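High affinity transport system protein p37 (Mycoplasma hyorhinis, PDB 3EKI) serves as the extracytoplasmic, thiamine diphosphate-binding lipoprotein component of a high-affinity transport system. Local coordinates at residues M218-G223 and K322-K327; G247-K252 and D294-L299; E226-I231 and K331-I336. One frame throughout, in Å; residues are numbered along the deposited sequence.

Contact 1: residues M218-G223 and K322-K327. With CA (calcium ion), chain E.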
loop_
_atom_site.group_PDB
_atom_site.type_symbol
_atom_site.label_atom_id
_atom_site.label_comp_id
_atom_site.label_asym_id
_atom_site.label_seq_id
_atom_site.Cartn_x
_atom_site.Cartn_y
_atom_site.Cartn_z
ATOM N N MET A 218 9.602 -0.254 -4.455
ATOM C CA MET A 218 10.789 -0.943 -4.982
ATOM C C MET A 218 11.074 -0.434 -6.377
ATOM O O MET A 218 10.193 0.078 -7.060
ATOM C CB MET A 218 10.588 -2.442 -5.000
ATOM C CG MET A 218 9.531 -2.951 -5.942
ATOM S SD MET A 218 9.357 -4.739 -5.883
ATOM C CE MET A 218 10.881 -5.260 -6.642
ATOM N N ILE A 219 12.322 -0.576 -6.795
ATOM C CA ILE A 219 12.733 -0.224 -8.138
ATOM C C ILE A 219 13.140 -1.508 -8.882
ATOM O O ILE A 219 14.009 -2.191 -8.361
ATOM C CB ILE A 219 13.909 0.770 -8.144
ATOM C CG1 ILE A 219 13.559 2.071 -7.407
ATOM C CG2 ILE A 219 14.399 1.054 -9.554
ATOM C CD1 ILE A 219 14.649 3.085 -7.244
ATOM N N TRP A 220 12.510 -1.714 -10.007
ATOM C CA TRP A 220 12.785 -2.790 -10.941
ATOM C C TRP A 220 13.661 -2.292 -12.082
ATOM O O TRP A 220 13.565 -1.146 -12.489
ATOM C CB TRP A 220 11.512 -3.304 -11.575
ATOM C CG TRP A 220 10.488 -3.925 -10.712
ATOM C CD1 TRP A 220 9.432 -3.289 -10.098
ATOM C CD2 TRP A 220 10.383 -5.304 -10.332
ATOM N NE1 TRP A 220 8.687 -4.189 -9.379
ATOM C CE2 TRP A 220 9.250 -5.435 -9.505
ATOM C CE3 TRP A 220 11.143 -6.446 -10.625
ATOM C CZ2 TRP A 220 8.843 -6.644 -8.956
ATOM C CZ3 TRP A 220 10.720 -7.640 -10.065
ATOM C CH2 TRP A 220 9.593 -7.742 -9.245
ATOM N N ILE A 221 14.461 -3.223 -12.619
ATOM C CA ILE A 221 15.189 -3.046 -13.862
ATOM C C ILE A 221 14.922 -4.232 -14.778
ATOM O O ILE A 221 14.618 -5.322 -14.306
ATOM C CB ILE A 221 16.684 -2.824 -13.611
ATOM C CG1 ILE A 221 17.387 -3.981 -12.927
ATOM C CG2 ILE A 221 16.853 -1.511 -12.809
ATOM C CD1 ILE A 221 18.902 -3.828 -12.867
ATOM N N LYS A 222 15.004 -3.931 -16.084
ATOM C CA LYS A 222 14.697 -4.959 -17.085
ATOM C C LYS A 222 15.633 -4.811 -18.269
ATOM O O LYS A 222 15.885 -3.680 -18.661
ATOM C CB LYS A 222 13.262 -4.849 -17.562
ATOM C CG LYS A 222 12.892 -5.749 -18.713
ATOM C CD LYS A 222 12.222 -5.151 -19.890
ATOM C CE LYS A 222 12.469 -3.718 -20.266
ATOM N NZ LYS A 222 11.756 -3.295 -21.472
ATOM N N GLY A 223 16.101 -5.924 -18.819
ATOM C CA GLY A 223 16.801 -5.849 -20.092
ATOM C C GLY A 223 17.407 -7.195 -20.446
ATOM O O GLY A 223 17.262 -8.129 -19.662
ATOM N N LYS A 322 -1.104 -10.652 -18.676
ATOM C CA LYS A 322 0.265 -11.156 -18.773
ATOM C C LYS A 322 1.257 -10.371 -17.932
ATOM O O LYS A 322 2.293 -9.864 -18.394
ATOM C CB LYS A 322 0.605 -11.148 -20.268
ATOM C CG LYS A 322 -0.201 -12.188 -21.042
ATOM C CD LYS A 322 -1.237 -11.544 -21.951
ATOM C CE LYS A 322 -2.133 -12.565 -22.641
ATOM N NZ LYS A 322 -1.997 -12.532 -24.130
ATOM N N PRO A 323 1.000 -10.254 -16.635
ATOM C CA PRO A 323 1.809 -9.394 -15.762
ATOM C C PRO A 323 3.249 -9.893 -15.587
ATOM O O PRO A 323 3.505 -11.077 -15.360
ATOM C CB PRO A 323 1.117 -9.481 -14.400
ATOM C CG PRO A 323 0.345 -10.762 -14.461
ATOM C CD PRO A 323 -0.044 -10.963 -15.889
ATOM N N PHE A 324 4.164 -8.936 -15.691
ATOM C CA PHE A 324 5.595 -9.097 -15.526
ATOM C C PHE A 324 6.219 -9.888 -16.683
ATOM O O PHE A 324 7.404 -10.245 -16.625
ATOM C CB PHE A 324 5.907 -9.744 -14.169
ATOM C CG PHE A 324 5.447 -8.922 -12.980
ATOM C CD1 PHE A 324 6.184 -7.828 -12.563
ATOM C CD2 PHE A 324 4.284 -9.266 -12.329
ATOM C CE1 PHE A 324 5.733 -7.069 -11.489
ATOM C CE2 PHE A 324 3.842 -8.517 -11.256
ATOM C CZ PHE A 324 4.564 -7.419 -10.846
ATOM N N GLU A 325 5.454 -10.151 -17.744
ATOM C CA GLU A 325 6.063 -10.859 -18.887
ATOM C C GLU A 325 7.149 -10.023 -19.538
ATOM O O GLU A 325 7.011 -8.816 -19.731
ATOM C CB GLU A 325 4.977 -11.211 -19.910
ATOM C CG GLU A 325 5.487 -12.065 -21.056
ATOM C CD GLU A 325 4.397 -12.894 -21.703
ATOM O OE1 GLU A 325 3.710 -13.662 -20.992
ATOM O OE2 GLU A 325 4.238 -12.767 -22.933
ATOM N N THR A 326 8.246 -10.674 -19.916
ATOM C CA THR A 326 9.368 -10.080 -20.623
ATOM C C THR A 326 9.691 -10.904 -21.882
ATOM O O THR A 326 9.269 -12.054 -21.963
ATOM C CB THR A 326 10.664 -10.028 -19.788
ATOM O OG1 THR A 326 10.927 -11.351 -19.273
ATOM C CG2 THR A 326 10.562 -9.126 -18.565
ATOM N N LYS A 327 10.423 -10.282 -22.787
ATOM C CA LYS A 327 10.923 -10.972 -23.965
ATOM C C LYS A 327 11.793 -12.139 -23.505
ATOM O O LYS A 327 12.275 -12.269 -22.396
ATOM C CB LYS A 327 11.681 -10.027 -24.886
ATOM C CG LYS A 327 10.733 -9.067 -25.615
ATOM C CD LYS A 327 11.513 -7.889 -26.167
ATOM C CE LYS A 327 10.572 -6.784 -26.631
ATOM N NZ LYS A 327 11.096 -6.148 -27.875
HETATM CA CA CA E . 12.207 -13.187 -20.088
HETATM O O HOH W 1 13.426 -15.090 -20.433
HETATM O O HOH W 2 12.218 -13.728 -17.816
#
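K222 touches T326 through its chain, CG to CG2 at 4.1 Å, while its NZ is gripped by three backbone carbonyls, those of L296, L299 and F302. Strand 217-223 is an inner strand of the five-stranded mixed sheet in this periplasmic-binding-protein fold, and the loop 322-327 is laid against one side of it. Bends at chi2 and chi3 (-129° and 29°) turn the amine toward its three acceptors. The aromatic half of the contact pairs W220 with F324: W220 CZ2 lies 4.0 Å from F324 CE1, the planes inclined at 46°, an oblique meeting. The CE methyl of M218 packs on the other side of the indole, whose NE1 is bonded to S307. F324 is held forward by a type II turn, closed by E325 N to K322 O at 3.2 Å, with F324 itself at the position of positive phi. Past the turn the loop becomes a calcium site. K327 O ligates the ion at 2.5 Å, and two waters and E330 O also bind it. T326 thus links strand and ion, with CG2 against K222 and OG1 bound to calcium at 2.4 Å.

Contact 2: residues G247-K252 and D294-L299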
loop_
_atom_site.group_PDB
_atom_site.type_symbol
_atom_site.label_atom_id
_atom_site.label_comp_id
_atom_site.label_asym_id
_atom_site.label_seq_id
_atom_site.Cartn_x
_atom_site.Cartn_y
_atom_site.Cartn_z
ATOM N N GLY A 247 15.003 4.951 -19.168
ATOM C CA GLY A 247 13.558 5.106 -19.211
ATOM C C GLY A 247 12.908 4.617 -17.934
ATOM O O GLY A 247 13.018 3.438 -17.596
ATOM N N ILE A 248 12.208 5.510 -17.234
ATOM C CA ILE A 248 11.593 5.163 -15.964
ATOM C C ILE A 248 10.069 5.182 -16.019
ATOM O O ILE A 248 9.451 6.196 -16.357
ATOM C CB ILE A 248 12.068 6.156 -14.897
ATOM C CG1 ILE A 248 13.573 6.138 -14.653
ATOM C CG2 ILE A 248 11.305 5.931 -13.595
ATOM C CD1 ILE A 248 14.090 7.265 -13.785
ATOM N N LEU A 249 9.483 4.058 -15.664
ATOM C CA LEU A 249 8.039 3.946 -15.450
ATOM C C LEU A 249 7.708 4.243 -13.996
ATOM O O LEU A 249 8.422 3.798 -13.099
ATOM C CB LEU A 249 7.542 2.552 -15.735
ATOM C CG LEU A 249 7.724 1.951 -17.113
ATOM C CD1 LEU A 249 6.994 0.610 -17.166
ATOM C CD2 LEU A 249 7.213 2.883 -18.208
ATOM N N HIS A 250 6.620 4.976 -13.774
ATOM C CA HIS A 250 6.249 5.420 -12.453
ATOM C C HIS A 250 4.734 5.523 -12.332
ATOM O O HIS A 250 4.045 5.450 -13.349
ATOM C CB HIS A 250 6.918 6.797 -12.238
ATOM C CG HIS A 250 6.509 7.780 -13.291
ATOM N ND1 HIS A 250 5.348 8.517 -13.134
ATOM C CD2 HIS A 250 6.986 8.156 -14.499
ATOM C CE1 HIS A 250 5.156 9.304 -14.182
ATOM N NE2 HIS A 250 6.151 9.107 -15.047
ATOM N N GLY A 251 4.237 5.728 -11.117
ATOM C CA GLY A 251 2.815 6.023 -10.907
ATOM C C GLY A 251 2.578 7.523 -10.873
ATOM O O GLY A 251 3.378 8.380 -11.285
ATOM N N LYS A 252 1.397 7.900 -10.359
ATOM C CA LYS A 252 1.092 9.324 -10.261
ATOM C C LYS A 252 2.002 10.006 -9.262
ATOM O O LYS A 252 2.495 9.411 -8.299
ATOM C CB LYS A 252 -0.365 9.500 -9.811
ATOM C CG LYS A 252 -1.389 8.976 -10.801
ATOM C CD LYS A 252 -2.769 9.573 -10.518
ATOM C CE LYS A 252 -3.825 8.975 -11.439
ATOM N NZ LYS A 252 -4.979 8.419 -10.680
ATOM N N ASP A 294 4.159 -3.860 -13.831
ATOM C CA ASP A 294 4.003 -5.192 -14.439
ATOM C C ASP A 294 3.880 -5.117 -15.959
ATOM O O ASP A 294 3.833 -6.192 -16.578
ATOM C CB ASP A 294 2.873 -5.988 -13.818
ATOM C CG ASP A 294 1.501 -5.381 -13.885
ATOM O OD1 ASP A 294 1.264 -4.452 -14.680
ATOM O OD2 ASP A 294 0.621 -5.832 -13.110
ATOM N N THR A 295 3.889 -3.952 -16.582
ATOM C CA THR A 295 3.947 -3.796 -18.016
ATOM C C THR A 295 5.341 -3.449 -18.533
ATOM O O THR A 295 5.486 -3.270 -19.740
ATOM C CB THR A 295 2.994 -2.716 -18.566
ATOM O OG1 THR A 295 3.408 -1.420 -18.106
ATOM C CG2 THR A 295 1.603 -2.992 -18.037
ATOM N N LEU A 296 6.314 -3.368 -17.651
ATOM C CA LEU A 296 7.662 -2.977 -18.103
ATOM C C LEU A 296 8.188 -3.826 -19.257
ATOM O O LEU A 296 8.870 -3.281 -20.128
ATOM C CB LEU A 296 8.631 -3.066 -16.929
ATOM C CG LEU A 296 10.073 -2.607 -17.195
ATOM C CD1 LEU A 296 10.089 -1.172 -17.679
ATOM C CD2 LEU A 296 10.879 -2.782 -15.925
ATOM N N GLY A 297 7.880 -5.118 -19.216
ATOM C CA GLY A 297 8.384 -6.033 -20.223
ATOM C C GLY A 297 7.875 -5.781 -21.616
ATOM O O GLY A 297 8.465 -6.298 -22.583
ATOM N N THR A 298 6.802 -5.008 -21.771
ATOM C CA THR A 298 6.192 -4.743 -23.057
ATOM C C THR A 298 6.737 -3.495 -23.719
ATOM O O THR A 298 6.381 -3.197 -24.856
ATOM C CB THR A 298 4.650 -4.599 -22.950
ATOM O OG1 THR A 298 4.282 -3.402 -22.248
ATOM C CG2 THR A 298 4.109 -5.778 -22.166
ATOM N N LEU A 299 7.587 -2.747 -23.016
ATOM C CA LEU A 299 7.993 -1.449 -23.530
ATOM C C LEU A 299 9.478 -1.400 -23.835
ATOM O O LEU A 299 10.288 -1.408 -22.898
ATOM C CB LEU A 299 7.656 -0.385 -22.477
ATOM C CG LEU A 299 6.163 -0.377 -22.104
ATOM C CD1 LEU A 299 5.947 0.441 -20.846
ATOM C CD2 LEU A 299 5.335 0.136 -23.267
#
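L249 carries this contact, its two methyls pushed against L296 and L299. It sits on strand 248-250, a parallel inner strand of the mixed sheet between 288-290 and 304-308, and the 3-10 segment 294-298, part of the connection from 288-290 to 304-308, covers it as that connection crosses over the sheet. The tight part is wholly aliphatic. L249 CD1 meets L296 CD1 at 3.6 Å, and L249 CD2 meets L299 CD1 at 3.8 Å, so the two outer leucines share one branched tip. With CG of L296 trans to its own N (chi1 -176°), the end of that chain comes nearer L249 than its first bond suggests. F302 and A305 pack on the same cluster.

Toward solvent the fit is looser. T295 comes no nearer than 4.2 Å, from its OG1 to L249 CD1, and that hydroxyl is spent on S292 O. T298, fully on the outside, turns its hydroxyl back to its own segment: T298 OG1 donates to T295 O at 2.8 Å, in the carbonyl plane, and T298 N reaches the same oxygen at 3.0 Å. Two donors on one carbonyl tie this turn of 3-10 helix together, and L299 N to L296 O, at 3.2 Å, repeats its i to i+3 pattern. Where the strand ends, H250 reaches forward along the chain, its ring nitrogen ND1 donating to G251 O at 2.7 Å with an N-H...O angle of 165°, the oxygen lying close to the imidazole plane.

Contact 3: residues E226-I231 and K331-I336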
loop_
_atom_site.group_PDB
_atom_site.type_symbol
_atom_site.label_atom_id
_atom_site.label_comp_id
_atom_site.label_asym_id
_atom_site.label_seq_id
_atom_site.Cartn_x
_atom_site.Cartn_y
_atom_site.Cartn_z
ATOM N N GLU A 226 23.406 -7.448 -21.452
ATOM C CA GLU A 226 24.258 -6.269 -21.659
ATOM C C GLU A 226 23.580 -5.028 -21.082
ATOM O O GLU A 226 24.243 -4.237 -20.424
ATOM C CB GLU A 226 24.574 -6.137 -23.135
ATOM C CG GLU A 226 24.722 -4.786 -23.764
ATOM C CD GLU A 226 25.519 -4.875 -25.062
ATOM O OE1 GLU A 226 24.885 -4.938 -26.133
ATOM O OE2 GLU A 226 26.770 -4.886 -24.991
ATOM N N THR A 227 22.281 -4.895 -21.325
ATOM C CA THR A 227 21.529 -3.721 -20.814
ATOM C C THR A 227 21.468 -3.728 -19.308
ATOM O O THR A 227 21.645 -2.718 -18.610
ATOM C CB THR A 227 20.130 -3.710 -21.442
ATOM O OG1 THR A 227 20.266 -3.479 -22.860
ATOM C CG2 THR A 227 19.287 -2.570 -20.881
ATOM N N LEU A 228 21.211 -4.862 -18.663
ATOM C CA LEU A 228 21.184 -4.914 -17.205
ATOM C C LEU A 228 22.523 -4.481 -16.628
ATOM O O LEU A 228 22.661 -3.797 -15.620
ATOM C CB LEU A 228 20.813 -6.319 -16.754
ATOM C CG LEU A 228 19.352 -6.731 -16.931
ATOM C CD1 LEU A 228 19.158 -8.204 -16.632
ATOM C CD2 LEU A 228 18.475 -5.878 -16.035
ATOM N N ALA A 229 23.614 -4.914 -17.292
ATOM C CA ALA A 229 24.928 -4.543 -16.792
ATOM C C ALA A 229 25.175 -3.036 -16.898
ATOM O O ALA A 229 25.778 -2.476 -15.978
ATOM C CB ALA A 229 26.050 -5.276 -17.529
ATOM N N LYS A 230 24.698 -2.452 -17.996
ATOM C CA LYS A 230 24.869 -1.021 -18.193
ATOM C C LYS A 230 24.052 -0.239 -17.168
ATOM O O LYS A 230 24.503 0.794 -16.671
ATOM C CB LYS A 230 24.506 -0.633 -19.628
ATOM C CG LYS A 230 25.527 -1.060 -20.677
ATOM C CD LYS A 230 25.027 -0.584 -22.044
ATOM C CE LYS A 230 26.064 -0.922 -23.114
ATOM N NZ LYS A 230 25.898 -0.120 -24.357
ATOM N N ILE A 231 22.853 -0.759 -16.836
ATOM C CA ILE A 231 22.044 -0.053 -15.834
ATOM C C ILE A 231 22.700 -0.090 -14.478
ATOM O O ILE A 231 22.781 0.909 -13.766
ATOM C CB ILE A 231 20.636 -0.694 -15.797
ATOM C CG1 ILE A 231 19.857 -0.403 -17.089
ATOM C CG2 ILE A 231 19.835 -0.297 -14.568
ATOM C CD1 ILE A 231 18.539 -1.165 -17.178
ATOM N N LYS A 331 15.135 -10.198 -18.757
ATOM C CA LYS A 331 14.710 -10.497 -17.428
ATOM C C LYS A 331 14.355 -9.151 -16.762
ATOM O O LYS A 331 14.912 -8.110 -17.067
ATOM C CB LYS A 331 15.776 -11.160 -16.558
ATOM C CG LYS A 331 16.610 -12.276 -17.131
ATOM C CD LYS A 331 17.518 -12.863 -16.062
ATOM C CE LYS A 331 18.687 -11.938 -15.746
ATOM N NZ LYS A 331 19.466 -11.576 -16.964
ATOM N N MET A 332 13.451 -9.244 -15.816
ATOM C CA MET A 332 13.107 -8.168 -14.906
ATOM C C MET A 332 13.511 -8.556 -13.493
ATOM O O MET A 332 13.206 -9.667 -13.037
ATOM C CB MET A 332 11.604 -7.979 -14.999
ATOM C CG MET A 332 11.046 -6.665 -14.543
ATOM S SD MET A 332 9.266 -6.572 -14.908
ATOM C CE MET A 332 8.809 -5.436 -13.593
ATOM N N GLU A 333 14.205 -7.683 -12.778
ATOM C CA GLU A 333 14.663 -7.997 -11.443
ATOM C C GLU A 333 14.637 -6.764 -10.551
ATOM O O GLU A 333 14.641 -5.639 -11.049
ATOM C CB GLU A 333 16.083 -8.576 -11.474
ATOM C CG GLU A 333 17.125 -7.626 -12.012
ATOM C CD GLU A 333 18.422 -8.307 -12.442
ATOM O OE1 GLU A 333 19.485 -7.694 -12.230
ATOM O OE2 GLU A 333 18.445 -9.424 -12.992
ATOM N N ALA A 334 14.626 -7.009 -9.255
ATOM C CA ALA A 334 14.663 -5.943 -8.283
ATOM C C ALA A 334 16.070 -5.352 -8.184
ATOM O O ALA A 334 17.048 -6.099 -8.072
ATOM C CB ALA A 334 14.216 -6.469 -6.928
ATOM N N LEU A 335 16.143 -4.031 -8.180
ATOM C CA LEU A 335 17.391 -3.317 -7.939
ATOM C C LEU A 335 17.584 -2.930 -6.489
ATOM O O LEU A 335 18.623 -3.166 -5.859
ATOM C CB LEU A 335 17.427 -2.090 -8.850
ATOM C CG LEU A 335 18.607 -1.135 -8.619
ATOM C CD1 LEU A 335 19.884 -1.750 -9.119
ATOM C CD2 LEU A 335 18.268 0.187 -9.296
ATOM N N ILE A 336 16.549 -2.320 -5.888
ATOM C CA ILE A 336 16.607 -1.864 -4.522
ATOM C C ILE A 336 15.169 -1.609 -4.050
ATOM O O ILE A 336 14.327 -1.322 -4.907
ATOM C CB ILE A 336 17.458 -0.595 -4.368
ATOM C CG1 ILE A 336 17.833 -0.225 -2.937
ATOM C CG2 ILE A 336 16.809 0.579 -5.082
ATOM C CD1 ILE A 336 18.935 0.797 -2.816
#
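The carboxylate of E333 has the CD1 methyl of L228 above its plane, offset beyond OE2 and 3.9 Å from that oxygen, while its other oxygen, OE1, makes a salt bridge with K232. Helix 225-236 here packs across the edge strand 331-337 of the mixed sheet, and L228 is the residue it inserts. E333 has CG wedged between backbone N and carbonyl carbon (chi1 63°) and runs extended beyond it, which carries the carboxylate out to the helix. K331 comes in beside it, crossing L228 at about a right angle; its chain bends at chi3 and chi4 (-75° and -55°) to lay NZ 3.4 Å from L228 CD1, with CE 3.9 Å from the same methyl. The ammonium has D225, just before the helix segment, as its salt-bridge partner. I221, on the neighbouring strand, packs against L228 from the sheet. Further along, L335 and I336 both face I219 in a classic beta bulge. Chemically, one leucine methyl thus abuts two charged ends, each paired with a residue of helix 225-236; the methyl may shield them on that side, although a crystal neighbour touching K331 may influence its position.

How the contacts relate
Each contact has one segment on the same mixed sheet, and all three lie on the same side of the chain's centre. Contact 1 has its centre about 8 Å from that of contact 2 and about 10 Å from that of contact 3; the centres of contacts 2 and 3 are about 14 Å apart. Along the chain the segments run 218-223, 226-231, 247-252, 294-299, 322-327, 331-336, so contact 2 is nested within the other two, whose segments alternate. Contacts 1 and 3 share paired strands, I219 O to L335 N at 2.8 Å, and F324 N meets D294 O at 2.9 Å between contacts 1 and 2. Distant parts of the sequence thereby form one compact lobe, with the side chain of F324 about 12 Å from the bound thiamine diphosphate.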